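PDB 3ZT9: stage II sporulation protein E (SpoIIE), which probably acts as a manganese-dependent serine/threonine protein phosphatase of the PP2C clan in stressosome signalling. Local coordinates for residues 172-175 against 176-180; 54-57 against 58-62. One frame throughout, in Å; residues are numbered along the deposited sequence.

Contact 1: 172-175 against 176-180; sequences LVRL and IGEKY
The Arg174 guanidinium meets the Glu178 carboxylate with its edge, and OE2 lies in the guanidinium plane. Two nitrogens share that one oxygen. NE gives the shorter bond, 3.0 Å from Arg174 NE to Glu178 OE2, and NH2 of Arg174 adds a longer one at 3.3 Å. The two planes are turned 63° apart. NE meets OE2 from above the carboxylate plane, while NH2 of Arg174 donates to the syn lone pair of Glu178 OE2. Arg174 holds CG opposite its own N (chi1 -172°) and runs extended to NE. Glu178 CG lies beside its own N, which turns the carboxylate back toward Arg174. Both side chains are exposed, and both also touch Tyr9 of strand 6-11. The Tyr180 ring has CB of its neighbour Lys179 over one face, 3.7 Å above the plane and offset toward the rim.

Leu175 and Lys179 lie side by side, with Leu175 CD1 3.7 Å from Lys179 CG. On the buried side, Ile176 CD1 sits 4.1 Å from Leu172 CG, while Ile176 CG1 rests 3.3 Å from Leu172 O. Ile176 also reaches Leu162, and Leu172 reaches Leu161. An alanine in place of Ile176 would probably open a gap between Leu172 and Leu162.

Main-chain bonds join each residue of 172-175 to the one four places on. The shortest are Ile176 N to Leu172 O and Lys179 N to Leu175 O, both 2.8 Å. This is the i to i+4 pattern of an amphipathic alpha-helix, with a salt bridge on its exposed side.

Contact 2: 54-57 against 58-62; sequences IASM and ESSMN
Ser59 and Ser56 meet through a side-chain to main-chain hydrogen bond. Ser59 OG donates to Ser56 O at 2.7 Å, a hydroxyl turned back onto the carbonyl three residues earlier. Its chi1 of 76° puts OG between the backbone N and the carbonyl carbon, within range of that oxygen. The hydroxyl comes in at a C=O...OG angle of 120°, tilted out of the carbonyl plane. Ser60 OG also lies close to Ser56 O, at 2.9 Å. Beyond the helix, Asn62 ND2 and OD1 hydrogen-bond to Glu29 OE2 and Arg88 NH2.

Main-chain bonds change character along the segment. Glu58 N to Ile54 O and Ser59 N to Ala55 O, each 3.0 Å, are bonds of the alpha-helical kind. Ser60 N instead binds Met57 O at 2.9 Å, three residues back. It stands above that carbonyl's plane, 65° out of it. The spacing tightens as helix 43-60 runs out.

Water bridges add to this. One water joins Ser56 OG to Ser60 OG at 2.8 Å from each, and it donates to Ser60. A second water donates to Glu58 OE1 at 2.5 Å and weakly to Ile54 O.

No apolar side chains pair up between 54-57 and 58-62. Met61 CG lies against the Met57 carbonyl oxygen, 3.5 Å from Met57 O. The apolar side chains turn to the rest of the fold. Ile54 and Met57 both pack on Ala35 of strand 31-39, and Met57 also reaches Ile68 and Cys72 of helix 65-76.

The chemistry is that of a helix end rich in serine. The Ser59 hydroxyl supplements main-chain bonding at Ser56 O near the helix end. Buried Ser56 and Ser60 have their hydroxyls linked through one water, which gives both a partner.

How the contacts relate
Contact 1 and contact 2 lie on opposite sides of the chain's centre. Their centres are 27 Å apart and their nearest atoms about 15 Å apart, so they do not touch. Contact 2 comes first along the chain, near the end of helix 43-60. Contact 1 fills most of helix 169-180. The two antiparallel sheets lie between these helices, as in the layered alpha-beta sandwich of PP2C phosphatases. Neither contact binds metal. The side chains of Ile54 and Leu172 are each about 12 Å from one of several manganese ions. For Leu172, which touches Arg193, this is probably the ion at Glu141 and Arg193. Asp38, Asp150 and Asp185 bind another; Asp38 lies near the end of strand 31-39, on which Ile54 and Met57 pack.

Contact 1: 172-175 against 176-180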
loop_
_atom_site.group_PDB
_atom_site.type_symbol
_atom_site.label_atom_id
_atom_site.label_comp_id
_atom_site.label_asym_id
_atom_site.label_seq_id
_atom_site.Cartn_x
_atom_site.Cartn_y
_atom_site.Cartn_z
ATOM N N LEU A 172 -11.961 -11.300 1.472
ATOM C CA LEU A 172 -12.468 -10.123 0.779
ATOM C C LEU A 172 -11.405 -9.565 -0.219
ATOM O O LEU A 172 -11.740 -9.192 -1.343
ATOM C CB LEU A 172 -12.825 -9.068 1.830
ATOM C CG LEU A 172 -13.345 -7.734 1.311
ATOM C CD1 LEU A 172 -14.720 -7.904 0.650
ATOM C CD2 LEU A 172 -13.395 -6.763 2.487
ATOM N N VAL A 173 -10.134 -9.537 0.164
ATOM C CA VAL A 173 -9.081 -8.958 -0.718
ATOM C C VAL A 173 -8.857 -9.889 -1.898
ATOM O O VAL A 173 -8.564 -9.445 -3.004
ATOM C CB VAL A 173 -7.700 -8.675 -0.005
ATOM C CG1 VAL A 173 -7.840 -7.563 1.009
ATOM C CG2 VAL A 173 -7.114 -9.979 0.634
ATOM N N ARG A 174 -9.054 -11.185 -1.682
ATOM C CA ARG A 174 -8.952 -12.125 -2.798
ATOM C C ARG A 174 -10.075 -11.876 -3.782
ATOM O O ARG A 174 -9.855 -11.851 -4.993
ATOM C CB ARG A 174 -9.020 -13.569 -2.329
ATOM C CG ARG A 174 -8.715 -14.523 -3.447
ATOM C CD ARG A 174 -8.833 -15.959 -3.036
ATOM N NE ARG A 174 -8.880 -16.763 -4.257
ATOM C CZ ARG A 174 -8.822 -18.086 -4.300
ATOM N NH1 ARG A 174 -8.730 -18.784 -3.175
ATOM N NH2 ARG A 174 -8.859 -18.705 -5.474
ATOM N N LEU A 175 -11.277 -11.669 -3.258
ATOM C CA LEU A 175 -12.423 -11.403 -4.138
ATOM C C LEU A 175 -12.185 -10.085 -4.896
ATOM O O LEU A 175 -12.432 -9.987 -6.088
ATOM C CB LEU A 175 -13.706 -11.326 -3.336
ATOM C CG LEU A 175 -14.967 -10.897 -4.117
ATOM C CD1 LEU A 175 -15.237 -11.897 -5.246
ATOM C CD2 LEU A 175 -16.219 -10.780 -3.176
ATOM N N ILE A 176 -11.726 -9.078 -4.187
ATOM C CA ILE A 176 -11.427 -7.782 -4.829
ATOM C C ILE A 176 -10.396 -7.938 -5.924
ATOM O O ILE A 176 -10.593 -7.443 -7.030
ATOM C CB ILE A 176 -11.005 -6.762 -3.801
ATOM C CG1 ILE A 176 -12.240 -6.365 -2.973
ATOM C CG2 ILE A 176 -10.398 -5.528 -4.508
ATOM C CD1 ILE A 176 -11.886 -5.481 -1.726
ATOM N N GLY A 177 -9.303 -8.628 -5.638
ATOM C CA GLY A 177 -8.269 -8.815 -6.646
ATOM C C GLY A 177 -8.783 -9.557 -7.876
ATOM O O GLY A 177 -8.454 -9.212 -8.994
ATOM N N GLU A 178 -9.607 -10.580 -7.653
ATOM C CA GLU A 178 -10.141 -11.400 -8.732
ATOM C C GLU A 178 -11.218 -10.676 -9.560
ATOM O O GLU A 178 -11.214 -10.772 -10.799
ATOM C CB GLU A 178 -10.686 -12.738 -8.167
ATOM C CG GLU A 178 -9.560 -13.632 -7.771
ATOM C CD GLU A 178 -9.980 -14.866 -7.021
ATOM O OE1 GLU A 178 -11.028 -14.836 -6.375
ATOM O OE2 GLU A 178 -9.214 -15.836 -7.058
ATOM N N LYS A 179 -12.081 -9.912 -8.906
ATOM C CA LYS A 179 -13.164 -9.207 -9.620
ATOM C C LYS A 179 -12.635 -8.000 -10.351
ATOM O O LYS A 179 -13.067 -7.716 -11.454
ATOM C CB LYS A 179 -14.249 -8.685 -8.662
ATOM C CG LYS A 179 -15.270 -9.693 -8.213
ATOM C CD LYS A 179 -16.116 -10.199 -9.372
ATOM C CE LYS A 179 -17.206 -11.149 -8.856
ATOM N NZ LYS A 179 -17.741 -11.961 -9.981
ATOM N N TYR A 180 -11.726 -7.271 -9.709
ATOM C CA TYR A 180 -11.333 -5.939 -10.198
ATOM C C TYR A 180 -9.922 -5.863 -10.762
ATOM O O TYR A 180 -9.565 -4.881 -11.407
ATOM C CB TYR A 180 -11.520 -4.915 -9.075
ATOM C CG TYR A 180 -12.949 -4.876 -8.626
ATOM C CD1 TYR A 180 -13.957 -4.434 -9.495
ATOM C CD2 TYR A 180 -13.312 -5.327 -7.360
ATOM C CE1 TYR A 180 -15.273 -4.424 -9.095
ATOM C CE2 TYR A 180 -14.635 -5.307 -6.958
ATOM C CZ TYR A 180 -15.596 -4.867 -7.839
ATOM O OH TYR A 180 -16.899 -4.851 -7.433
#

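Contact 2: 54-57 against 58-62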
loop_
_atom_site.group_PDB
_atom_site.type_symbol
_atom_site.label_atom_id
_atom_site.label_comp_id
_atom_site.label_asym_id
_atom_site.label_seq_id
_atom_site.Cartn_x
_atom_site.Cartn_y
_atom_site.Cartn_z
ATOM N N ILE A 54 9.837 -2.585 -0.092
ATOM C CA ILE A 54 9.206 -3.127 1.114
ATOM C C ILE A 54 10.232 -3.420 2.224
ATOM O O ILE A 54 10.028 -3.059 3.400
ATOM C CB ILE A 54 8.397 -4.447 0.751
ATOM C CG1 ILE A 54 7.175 -4.122 -0.098
ATOM C CG2 ILE A 54 8.013 -5.259 1.967
ATOM C CD1 ILE A 54 6.357 -3.087 0.434
ATOM N N ALA A 55 11.353 -4.046 1.857
ATOM C CA ALA A 55 12.383 -4.423 2.831
ATOM C C ALA A 55 13.014 -3.188 3.453
ATOM O O ALA A 55 13.281 -3.147 4.652
ATOM C CB ALA A 55 13.468 -5.269 2.144
ATOM N N SER A 56 13.243 -2.173 2.616
ATOM C CA SER A 56 13.761 -0.891 3.068
ATOM C C SER A 56 12.820 -0.202 4.070
ATOM O O SER A 56 13.255 0.332 5.094
ATOM C CB SER A 56 14.001 0.036 1.893
ATOM O OG SER A 56 14.570 1.229 2.413
ATOM N N MET A 57 11.532 -0.192 3.762
ATOM C CA MET A 57 10.537 0.359 4.683
ATOM C C MET A 57 10.563 -0.345 6.016
ATOM O O MET A 57 10.584 0.301 7.078
ATOM C CB MET A 57 9.148 0.237 4.078
ATOM C CG MET A 57 8.955 1.189 2.957
ATOM S SD MET A 57 7.249 1.077 2.374
ATOM C CE MET A 57 7.212 2.479 1.310
ATOM N N GLU A 58 10.566 -1.667 5.980
ATOM C CA GLU A 58 10.528 -2.419 7.218
ATOM C C GLU A 58 11.741 -2.056 8.045
ATOM O O GLU A 58 11.669 -1.891 9.268
ATOM C CB GLU A 58 10.514 -3.919 6.954
ATOM C CG GLU A 58 10.729 -4.697 8.241
ATOM C CD GLU A 58 10.347 -6.162 8.135
ATOM O OE1 GLU A 58 10.000 -6.615 7.025
ATOM O OE2 GLU A 58 10.394 -6.848 9.178
ATOM N N SER A 59 12.874 -1.900 7.392
ATOM C CA SER A 59 14.094 -1.614 8.142
ATOM C C SER A 59 14.056 -0.188 8.741
ATOM O O SER A 59 14.772 0.105 9.685
ATOM C CB SER A 59 15.317 -1.804 7.245
ATOM O OG SER A 59 15.446 -0.711 6.360
ATOM N N SER A 60 13.209 0.678 8.192
ATOM C CA SER A 60 13.169 2.102 8.550
ATOM C C SER A 60 11.950 2.465 9.392
ATOM O O SER A 60 11.701 3.631 9.662
ATOM C CB SER A 60 13.096 2.945 7.279
ATOM O OG SER A 60 14.208 2.699 6.462
ATOM N N MET A 61 11.178 1.484 9.807
ATOM C CA MET A 61 10.017 1.798 10.622
ATOM C C MET A 61 10.296 2.611 11.853
ATOM O O MET A 61 11.288 2.437 12.537
ATOM C CB MET A 61 9.334 0.531 11.037
ATOM C CG MET A 61 8.586 0.100 9.888
ATOM S SD MET A 61 7.695 -1.393 9.953
ATOM C CE MET A 61 7.152 -1.329 8.288
ATOM N N ASN A 62 9.353 3.485 12.140
ATOM C CA ASN A 62 9.433 4.352 13.306
ATOM C C ASN A 62 10.604 5.311 13.286
ATOM O O ASN A 62 11.014 5.828 14.325
ATOM C CB ASN A 62 9.399 3.535 14.583
ATOM C CG ASN A 62 7.990 3.342 15.074
ATOM O OD1 ASN A 62 7.123 4.196 14.853
ATOM N ND2 ASN A 62 7.736 2.212 15.706
HETATM O O HOH W 1 9.786 -6.085 4.642
HETATM O O HOH W 2 13.058 2.945 3.959
#